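Local coordinates for protein succinate dehydrogenase subunit A (Mycolicibacterium smegmatis MC2 51, PDB 6LUM) that probably oxidises succinate to fumarate as the FAD-carrying subunit of succinate dehydrogenase, passing the electrons on to the rest of the complex, at residues T67-D81 and Y569-E581. Numbering follows the deposited sequence.
Sequences TFDTVKGGDYLADQD and YKPVVQTRYEPME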
ATOM      1  N   THR D  67       2.673  -0.344 -47.089  1.00 34.84           N
ATOM      2  CA  THR D  67       1.349  -0.702 -47.575  1.00 34.84           C
ATOM      3  C   THR D  67       1.418  -1.257 -48.988  1.00 34.84           C
ATOM      4  O   THR D  67       0.773  -2.262 -49.305  1.00 34.84           O
ATOM      5  CB  THR D  67       0.432   0.511 -47.514  1.00 34.84           C
ATOM      6  OG1 THR D  67       0.220   0.873 -46.148  1.00 34.84           O
ATOM      7  CG2 THR D  67      -0.890   0.201 -48.143  1.00 34.84           C
ATOM      8  N   PHE D  68       2.203  -0.621 -49.854  1.00 39.19           N
ATOM      9  CA  PHE D  68       2.317  -1.135 -51.211  1.00 39.19           C
ATOM     10  C   PHE D  68       2.945  -2.514 -51.221  1.00 39.19           C
ATOM     11  O   PHE D  68       2.547  -3.379 -52.007  1.00 39.19           O
ATOM     12  CB  PHE D  68       3.131  -0.200 -52.097  1.00 39.19           C
ATOM     13  CG  PHE D  68       3.507  -0.813 -53.416  1.00 39.19           C
ATOM     14  CD1 PHE D  68       2.624  -0.789 -54.474  1.00 39.19           C
ATOM     15  CD2 PHE D  68       4.731  -1.429 -53.591  1.00 39.19           C
ATOM     16  CE1 PHE D  68       2.957  -1.356 -55.681  1.00 39.19           C
ATOM     17  CE2 PHE D  68       5.065  -1.999 -54.797  1.00 39.19           C
ATOM     18  CZ  PHE D  68       4.178  -1.961 -55.842  1.00 39.19           C
ATOM     19  N   ASP D  69       3.941  -2.740 -50.368  1.00 38.63           N
ATOM     20  CA  ASP D  69       4.616  -4.031 -50.398  1.00 38.63           C
ATOM     21  C   ASP D  69       3.719  -5.133 -49.857  1.00 38.63           C
ATOM     22  O   ASP D  69       3.713  -6.245 -50.386  1.00 38.63           O
ATOM     23  CB  ASP D  69       5.918  -3.964 -49.616  1.00 38.63           C
ATOM     24  CG  ASP D  69       7.003  -4.785 -50.250  1.00 38.63           C
ATOM     25  OD1 ASP D  69       8.180  -4.395 -50.136  1.00 38.63           O
ATOM     26  OD2 ASP D  69       6.673  -5.810 -50.880  1.00 38.63           O
ATOM     27  N   THR D  70       2.936  -4.835 -48.819  1.00 35.79           N
ATOM     28  CA  THR D  70       1.929  -5.780 -48.349  1.00 35.79           C
ATOM     29  C   THR D  70       0.933  -6.108 -49.450  1.00 35.79           C
ATOM     30  O   THR D  70       0.638  -7.281 -49.708  1.00 35.79           O
ATOM     31  CB  THR D  70       1.196  -5.213 -47.138  1.00 35.79           C
ATOM     32  OG1 THR D  70       2.142  -4.816 -46.143  1.00 35.79           O
ATOM     33  CG2 THR D  70       0.272  -6.250 -46.552  1.00 35.79           C
ATOM     34  N   VAL D  71       0.407  -5.079 -50.118  1.00 33.41           N
ATOM     35  CA  VAL D  71      -0.610  -5.295 -51.140  1.00 33.41           C
ATOM     36  C   VAL D  71      -0.057  -6.116 -52.294  1.00 33.41           C
ATOM     37  O   VAL D  71      -0.735  -7.003 -52.822  1.00 33.41           O
ATOM     38  CB  VAL D  71      -1.169  -3.948 -51.621  1.00 33.41           C
ATOM     39  CG1 VAL D  71      -1.774  -4.087 -52.993  1.00 33.41           C
ATOM     40  CG2 VAL D  71      -2.198  -3.444 -50.644  1.00 33.41           C
ATOM     41  N   LYS D  72       1.177  -5.843 -52.708  1.00 35.71           N
ATOM     42  CA  LYS D  72       1.740  -6.606 -53.812  1.00 35.71           C
ATOM     43  C   LYS D  72       2.164  -8.003 -53.389  1.00 35.71           C
ATOM     44  O   LYS D  72       2.145  -8.923 -54.214  1.00 35.71           O
ATOM     45  CB  LYS D  72       2.929  -5.873 -54.425  1.00 35.71           C
ATOM     46  CG  LYS D  72       3.327  -6.425 -55.780  1.00 35.71           C
ATOM     47  CD  LYS D  72       4.720  -5.995 -56.178  1.00 35.71           C
ATOM     48  CE  LYS D  72       5.746  -6.490 -55.185  1.00 35.71           C
ATOM     49  NZ  LYS D  72       5.590  -7.940 -54.929  1.00 35.71           N
ATOM     50  N   GLY D  73       2.548  -8.190 -52.125  1.00 31.94           N
ATOM     51  CA  GLY D  73       2.881  -9.523 -51.658  1.00 31.94           C
ATOM     52  C   GLY D  73       1.665 -10.417 -51.569  1.00 31.94           C
ATOM     53  O   GLY D  73       1.730 -11.600 -51.906  1.00 31.94           O
ATOM     54  N   GLY D  74       0.536  -9.862 -51.141  1.00 32.06           N
ATOM     55  CA  GLY D  74      -0.707 -10.606 -51.134  1.00 32.06           C
ATOM     56  C   GLY D  74      -1.209 -11.051 -52.490  1.00 32.06           C
ATOM     57  O   GLY D  74      -2.257 -11.694 -52.557  1.00 32.06           O
ATOM     58  N   ASP D  75      -0.500 -10.731 -53.567  1.00 37.75           N
ATOM     59  CA  ASP D  75      -0.901 -11.101 -54.924  1.00 37.75           C
ATOM     60  C   ASP D  75      -2.281 -10.551 -55.272  1.00 37.75           C
ATOM     61  O   ASP D  75      -3.067 -11.195 -55.966  1.00 37.75           O
ATOM     62  CB  ASP D  75      -0.856 -12.613 -55.124  1.00 37.75           C
ATOM     63  CG  ASP D  75      -0.580 -12.994 -56.555  1.00 37.75           C
ATOM     64  OD1 ASP D  75      -0.819 -12.156 -57.444  1.00 37.75           O
ATOM     65  OD2 ASP D  75      -0.125 -14.128 -56.795  1.00 37.75           O
ATOM     66  N   TYR D  76      -2.575  -9.351 -54.783  1.00 40.14           N
ATOM     67  CA  TYR D  76      -3.781  -8.611 -55.147  1.00 40.14           C
ATOM     68  C   TYR D  76      -5.042  -9.380 -54.764  1.00 40.14           C
ATOM     69  O   TYR D  76      -5.959  -9.573 -55.563  1.00 40.14           O
ATOM     70  CB  TYR D  76      -3.769  -8.254 -56.634  1.00 40.14           C
ATOM     71  CG  TYR D  76      -2.606  -7.369 -56.988  1.00 40.14           C
ATOM     72  CD1 TYR D  76      -2.467  -6.119 -56.407  1.00 40.14           C
ATOM     73  CD2 TYR D  76      -1.632  -7.789 -57.874  1.00 40.14           C
ATOM     74  CE1 TYR D  76      -1.404  -5.312 -56.707  1.00 40.14           C
ATOM     75  CE2 TYR D  76      -0.566  -6.987 -58.181  1.00 40.14           C
ATOM     76  CZ  TYR D  76      -0.458  -5.750 -57.596  1.00 40.14           C
ATOM     77  OH  TYR D  76       0.608  -4.943 -57.902  1.00 40.14           O
ATOM     78  N   LEU D  77      -5.063  -9.822 -53.510  1.00 32.66           N
ATOM     79  CA  LEU D  77      -6.278 -10.346 -52.905  1.00 32.66           C
ATOM     80  C   LEU D  77      -6.472  -9.798 -51.499  1.00 32.66           C
ATOM     81  O   LEU D  77      -7.438 -10.177 -50.834  1.00 32.66           O
ATOM     82  CB  LEU D  77      -6.264 -11.866 -52.867  1.00 32.66           C
ATOM     83  CG  LEU D  77      -7.634 -12.530 -52.915  1.00 32.66           C
ATOM     84  CD1 LEU D  77      -8.217 -12.382 -54.291  1.00 32.66           C
ATOM     85  CD2 LEU D  77      -7.529 -13.977 -52.534  1.00 32.66           C
ATOM     86  N   ALA D  78      -5.585  -8.932 -51.027  1.00 30.27           N
ATOM     87  CA  ALA D  78      -5.763  -8.272 -49.749  1.00 30.27           C
ATOM     88  C   ALA D  78      -6.801  -7.166 -49.874  1.00 30.27           C
ATOM     89  O   ALA D  78      -7.189  -6.767 -50.971  1.00 30.27           O
ATOM     90  CB  ALA D  78      -4.434  -7.705 -49.254  1.00 30.27           C
ATOM     91  N   ASP D  79      -7.259  -6.668 -48.734  1.00 37.37           N
ATOM     92  CA  ASP D  79      -8.176  -5.539 -48.697  1.00 37.37           C
ATOM     93  C   ASP D  79      -7.391  -4.289 -48.335  1.00 37.37           C
ATOM     94  O   ASP D  79      -6.765  -4.232 -47.270  1.00 37.37           O
ATOM     95  CB  ASP D  79      -9.306  -5.771 -47.700  1.00 37.37           C
ATOM     96  CG  ASP D  79     -10.257  -6.858 -48.145  1.00 37.37           C
ATOM     97  OD1 ASP D  79     -10.349  -7.098 -49.365  1.00 37.37           O
ATOM     98  OD2 ASP D  79     -10.921  -7.467 -47.281  1.00 37.37           O
ATOM     99  N   GLN D  80      -7.428  -3.286 -49.218  1.00 36.95           N
ATOM    100  CA  GLN D  80      -6.540  -2.144 -49.052  1.00 36.95           C
ATOM    101  C   GLN D  80      -6.880  -1.325 -47.815  1.00 36.95           C
ATOM    102  O   GLN D  80      -5.978  -0.760 -47.188  1.00 36.95           O
ATOM    103  CB  GLN D  80      -6.566  -1.263 -50.294  1.00 36.95           C
ATOM    104  CG  GLN D  80      -5.549  -1.635 -51.359  1.00 36.95           C
ATOM    105  CD  GLN D  80      -6.048  -2.699 -52.293  1.00 36.95           C
ATOM    106  OE1 GLN D  80      -7.206  -3.080 -52.240  1.00 36.95           O
ATOM    107  NE2 GLN D  80      -5.181  -3.171 -53.172  1.00 36.95           N
ATOM    108  N   ASP D  81      -8.156  -1.254 -47.436  1.00 37.10           N
ATOM    109  CA  ASP D  81      -8.521  -0.565 -46.201  1.00 37.10           C
ATOM    110  C   ASP D  81      -7.862  -1.224 -44.999  1.00 37.10           C
ATOM    111  O   ASP D  81      -7.288  -0.550 -44.132  1.00 37.10           O
ATOM    112  CB  ASP D  81     -10.039  -0.548 -46.029  1.00 37.10           C
ATOM    113  CG  ASP D  81     -10.681  -1.898 -46.297  1.00 37.10           C
ATOM    114  OD1 ASP D  81      -9.946  -2.894 -46.457  1.00 37.10           O
ATOM    115  OD2 ASP D  81     -11.927  -1.966 -46.347  1.00 37.10           O
ATOM    116  N   TYR D 569     -19.282 -16.110 -52.898  1.00 35.17           N
ATOM    117  CA  TYR D 569     -18.151 -15.250 -53.199  1.00 35.17           C
ATOM    118  C   TYR D 569     -18.314 -13.906 -52.515  1.00 35.17           C
ATOM    119  O   TYR D 569     -19.427 -13.417 -52.327  1.00 35.17           O
ATOM    120  CB  TYR D 569     -17.995 -15.055 -54.698  1.00 35.17           C
ATOM    121  CG  TYR D 569     -17.197 -16.148 -55.347  1.00 35.17           C
ATOM    122  CD1 TYR D 569     -17.821 -17.223 -55.957  1.00 35.17           C
ATOM    123  CD2 TYR D 569     -15.815 -16.113 -55.341  1.00 35.17           C
ATOM    124  CE1 TYR D 569     -17.088 -18.226 -56.549  1.00 35.17           C
ATOM    125  CE2 TYR D 569     -15.074 -17.111 -55.929  1.00 35.17           C
ATOM    126  CZ  TYR D 569     -15.712 -18.162 -56.529  1.00 35.17           C
ATOM    127  OH  TYR D 569     -14.964 -19.150 -57.113  1.00 35.17           O
ATOM    128  N   LYS D 570     -17.185 -13.310 -52.149  1.00 30.88           N
ATOM    129  CA  LYS D 570     -17.158 -12.031 -51.467  1.00 30.88           C
ATOM    130  C   LYS D 570     -16.232 -11.091 -52.228  1.00 30.88           C
ATOM    131  O   LYS D 570     -15.098 -11.473 -52.556  1.00 30.88           O
ATOM    132  CB  LYS D 570     -16.684 -12.214 -50.029  1.00 30.88           C
ATOM    133  CG  LYS D 570     -16.397 -10.943 -49.282  1.00 30.88           C
ATOM    134  CD  LYS D 570     -15.991 -11.274 -47.865  1.00 30.88           C
ATOM    135  CE  LYS D 570     -15.838 -10.040 -47.018  1.00 30.88           C
ATOM    136  NZ  LYS D 570     -15.197 -10.374 -45.721  1.00 30.88           N
ATOM    137  N   PRO D 571     -16.664  -9.874 -52.538  1.00 33.05           N
ATOM    138  CA  PRO D 571     -15.811  -8.976 -53.319  1.00 33.05           C
ATOM    139  C   PRO D 571     -14.655  -8.436 -52.494  1.00 33.05           C
ATOM    140  O   PRO D 571     -14.761  -8.241 -51.283  1.00 33.05           O
ATOM    141  CB  PRO D 571     -16.768  -7.856 -53.728  1.00 33.05           C
ATOM    142  CG  PRO D 571     -17.772  -7.833 -52.638  1.00 33.05           C
ATOM    143  CD  PRO D 571     -17.962  -9.262 -52.223  1.00 33.05           C
ATOM    144  N   VAL D 572     -13.540  -8.190 -53.172  1.00 38.25           N
ATOM    145  CA  VAL D 572     -12.336  -7.658 -52.549  1.00 38.25           C
ATOM    146  C   VAL D 572     -12.322  -6.144 -52.704  1.00 38.25           C
ATOM    147  O   VAL D 572     -12.601  -5.617 -53.789  1.00 38.25           O
ATOM    148  CB  VAL D 572     -11.071  -8.298 -53.144  1.00 38.25           C
ATOM    149  CG1 VAL D 572     -11.054  -8.149 -54.643  1.00 38.25           C
ATOM    150  CG2 VAL D 572      -9.841  -7.654 -52.555  1.00 38.25           C
ATOM    151  N   VAL D 573     -12.015  -5.443 -51.612  1.00 37.97           N
ATOM    152  CA  VAL D 573     -12.006  -3.988 -51.620  1.00 37.97           C
ATOM    153  C   VAL D 573     -10.750  -3.485 -52.318  1.00 37.97           C
ATOM    154  O   VAL D 573      -9.684  -4.103 -52.244  1.00 37.97           O
ATOM    155  CB  VAL D 573     -12.091  -3.460 -50.178  1.00 37.97           C
ATOM    156  CG1 VAL D 573     -12.460  -1.995 -50.165  1.00 37.97           C
ATOM    157  CG2 VAL D 573     -13.087  -4.269 -49.391  1.00 37.97           C
ATOM    158  N   GLN D 574     -10.874  -2.353 -53.012  1.00 41.86           N
ATOM    159  CA  GLN D 574      -9.754  -1.750 -53.725  1.00 41.86           C
ATOM    160  C   GLN D 574      -9.794  -0.242 -53.547  1.00 41.86           C
ATOM    161  O   GLN D 574     -10.856   0.368 -53.688  1.00 41.86           O
ATOM    162  CB  GLN D 574      -9.789  -2.095 -55.216  1.00 41.86           C
ATOM    163  CG  GLN D 574      -9.905  -3.572 -55.508  1.00 41.86           C
ATOM    164  CD  GLN D 574      -8.961  -4.026 -56.593  1.00 41.86           C
ATOM    165  OE1 GLN D 574      -8.398  -3.212 -57.325  1.00 41.86           O
ATOM    166  NE2 GLN D 574      -8.771  -5.334 -56.700  1.00 41.86           N
ATOM    167  N   THR D 575      -8.645   0.357 -53.232  1.00 44.88           N
ATOM    168  CA  THR D 575      -8.554   1.808 -53.099  1.00 44.88           C
ATOM    169  C   THR D 575      -7.636   2.434 -54.140  1.00 44.88           C
ATOM    170  O   THR D 575      -8.086   3.284 -54.914  1.00 44.88           O
ATOM    171  CB  THR D 575      -8.081   2.185 -51.692  1.00 44.88           C
ATOM    172  OG1 THR D 575      -6.716   1.790 -51.526  1.00 44.88           O
ATOM    173  CG2 THR D 575      -8.932   1.499 -50.647  1.00 44.88           C
ATOM    174  N   ARG D 576      -6.371   2.046 -54.190  1.00 50.09           N
ATOM    175  CA  ARG D 576      -5.431   2.699 -55.094  1.00 50.09           C
ATOM    176  C   ARG D 576      -4.660   1.731 -55.969  1.00 50.09           C
ATOM    177  O   ARG D 576      -4.410   2.034 -57.135  1.00 50.09           O
ATOM    178  CB  ARG D 576      -4.424   3.543 -54.303  1.00 50.09           C
ATOM    179  CG  ARG D 576      -5.032   4.467 -53.282  1.00 50.09           C
ATOM    180  CD  ARG D 576      -3.957   5.098 -52.428  1.00 50.09           C
ATOM    181  NE  ARG D 576      -4.524   5.770 -51.266  1.00 50.09           N
ATOM    182  CZ  ARG D 576      -4.802   5.164 -50.118  1.00 50.09           C
ATOM    183  NH1 ARG D 576      -4.564   3.869 -49.976  1.00 50.09           N
ATOM    184  NH2 ARG D 576      -5.319   5.853 -49.112  1.00 50.09           N
ATOM    185  N   TYR D 577      -4.274   0.580 -55.437  1.00 45.46           N
ATOM    186  CA  TYR D 577      -3.331  -0.302 -56.103  1.00 45.46           C
ATOM    187  C   TYR D 577      -4.069  -1.229 -57.053  1.00 45.46           C
ATOM    188  O   TYR D 577      -5.088  -1.820 -56.688  1.00 45.46           O
ATOM    189  CB  TYR D 577      -2.534  -1.093 -55.069  1.00 45.46           C
ATOM    190  CG  TYR D 577      -1.929  -0.206 -54.009  1.00 45.46           C
ATOM    191  CD1 TYR D 577      -2.641   0.131 -52.870  1.00 45.46           C
ATOM    192  CD2 TYR D 577      -0.657   0.312 -54.159  1.00 45.46           C
ATOM    193  CE1 TYR D 577      -2.100   0.946 -51.909  1.00 45.46           C
ATOM    194  CE2 TYR D 577      -0.107   1.128 -53.203  1.00 45.46           C
ATOM    195  CZ  TYR D 577      -0.833   1.444 -52.080  1.00 45.46           C
ATOM    196  OH  TYR D 577      -0.288   2.261 -51.121  1.00 45.46           O
ATOM    197  N   GLU D 578      -3.559  -1.344 -58.270  1.00 50.44           N
ATOM    198  CA  GLU D 578      -4.236  -2.121 -59.286  1.00 50.44           C
ATOM    199  C   GLU D 578      -3.338  -3.248 -59.777  1.00 50.44           C
ATOM    200  O   GLU D 578      -2.111  -3.119 -59.762  1.00 50.44           O
ATOM    201  CB  GLU D 578      -4.651  -1.228 -60.461  1.00 50.44           C
ATOM    202  CG  GLU D 578      -5.702  -0.203 -60.078  1.00 50.44           C
ATOM    203  CD  GLU D 578      -7.027  -0.840 -59.690  1.00 50.44           C
ATOM    204  OE1 GLU D 578      -7.383  -1.887 -60.271  1.00 50.44           O
ATOM    205  OE2 GLU D 578      -7.711  -0.300 -58.795  1.00 50.44           O
ATOM    206  N   PRO D 579      -3.921  -4.361 -60.218  1.00 47.61           N
ATOM    207  CA  PRO D 579      -3.116  -5.543 -60.536  1.00 47.61           C
ATOM    208  C   PRO D 579      -2.085  -5.271 -61.618  1.00 47.61           C
ATOM    209  O   PRO D 579      -2.244  -4.380 -62.453  1.00 47.61           O
ATOM    210  CB  PRO D 579      -4.157  -6.560 -61.010  1.00 47.61           C
ATOM    211  CG  PRO D 579      -5.435  -6.098 -60.418  1.00 47.61           C
ATOM    212  CD  PRO D 579      -5.362  -4.617 -60.368  1.00 47.61           C
ATOM    213  N   MET D 580      -1.015  -6.062 -61.587  1.00 53.51           N
ATOM    214  CA  MET D 580       0.030  -6.030 -62.598  1.00 53.51           C
ATOM    215  C   MET D 580       0.946  -7.221 -62.375  1.00 53.51           C
ATOM    216  O   MET D 580       1.224  -7.584 -61.232  1.00 53.51           O
ATOM    217  CB  MET D 580       0.820  -4.712 -62.549  1.00 53.51           C
ATOM    218  CG  MET D 580       1.589  -4.430 -61.259  1.00 53.51           C
ATOM    219  SD  MET D 580       3.237  -5.164 -61.220  1.00 53.51           S
ATOM    220  CE  MET D 580       4.068  -4.176 -62.460  1.00 53.51           C
ATOM    221  N   GLU D 581       1.402  -7.824 -63.466  1.00 55.07           N
ATOM    222  CA  GLU D 581       2.225  -9.025 -63.387  1.00 55.07           C
ATOM    223  C   GLU D 581       3.583  -8.735 -62.763  1.00 55.07           C
ATOM    224  O   GLU D 581       4.134  -9.566 -62.040  1.00 55.07           O
ATOM    225  CB  GLU D 581       2.410  -9.635 -64.775  1.00 55.07           C
ATOM    226  CG  GLU D 581       1.324 -10.626 -65.171  1.00 55.07           C
ATOM    227  CD  GLU D 581       1.622 -12.044 -64.712  1.00 55.07           C
ATOM    228  OE1 GLU D 581       2.773 -12.496 -64.884  1.00 55.07           O
ATOM    229  OE2 GLU D 581       0.703 -12.708 -64.187  1.00 55.07           O
TER
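The C-terminal tail 572-580 passes Asp79 and Gln80, then helix 63-73 at Tyr577, and reaches Tyr76 at Pro579, the CA atoms of Asp79 and Val573 being closest at 5.1 Å. Tyr577 and Tyr76 carry the packing. With CG beside its backbone N (chi1 -51°), Tyr577 rises from the tail to the helix. Its CD2 meets the in-plane edge of the Phe68 ring at CD1, 3.5 Å away, the two rings being oblique. CG1 of Val71 packs on Tyr577 CB (3.7 Å), CG2 of Thr67 lies by the phenol end, and Gln80 CG reaches the ring's edge. The Tyr577 hydroxyl passes on to a hydrogen bond with Glu64, earlier in the same helix. Tyr76 instead turns one ring face to the tail: Pro579 CA sits almost centrally on that face, a CH-pi contact 3.8 Å from the centroid, while Met580 CG comes to 3.5 Å from Tyr76 OH. Cutting Tyr76 back to an alanine would probably leave Pro579 CA without the ring face it packs on and the end of the tail freer to move. Toward the strand, the mode changes. Val573 N donates to Asp79 OD1 (3.3 Å, 153°), approaching from above the carboxylate plane, and CG2 of Val572 touches the same oxygen. Thr575 OG1 rests against Gln80 CB. The contact thus illustrates how a chain end without regular structure is laid along a flavoprotein domain: a backbone-to-carboxylate bond near strand 565-571, then mainly aromatic and apolar packing, joining the C-terminal region to the FAD-binding region.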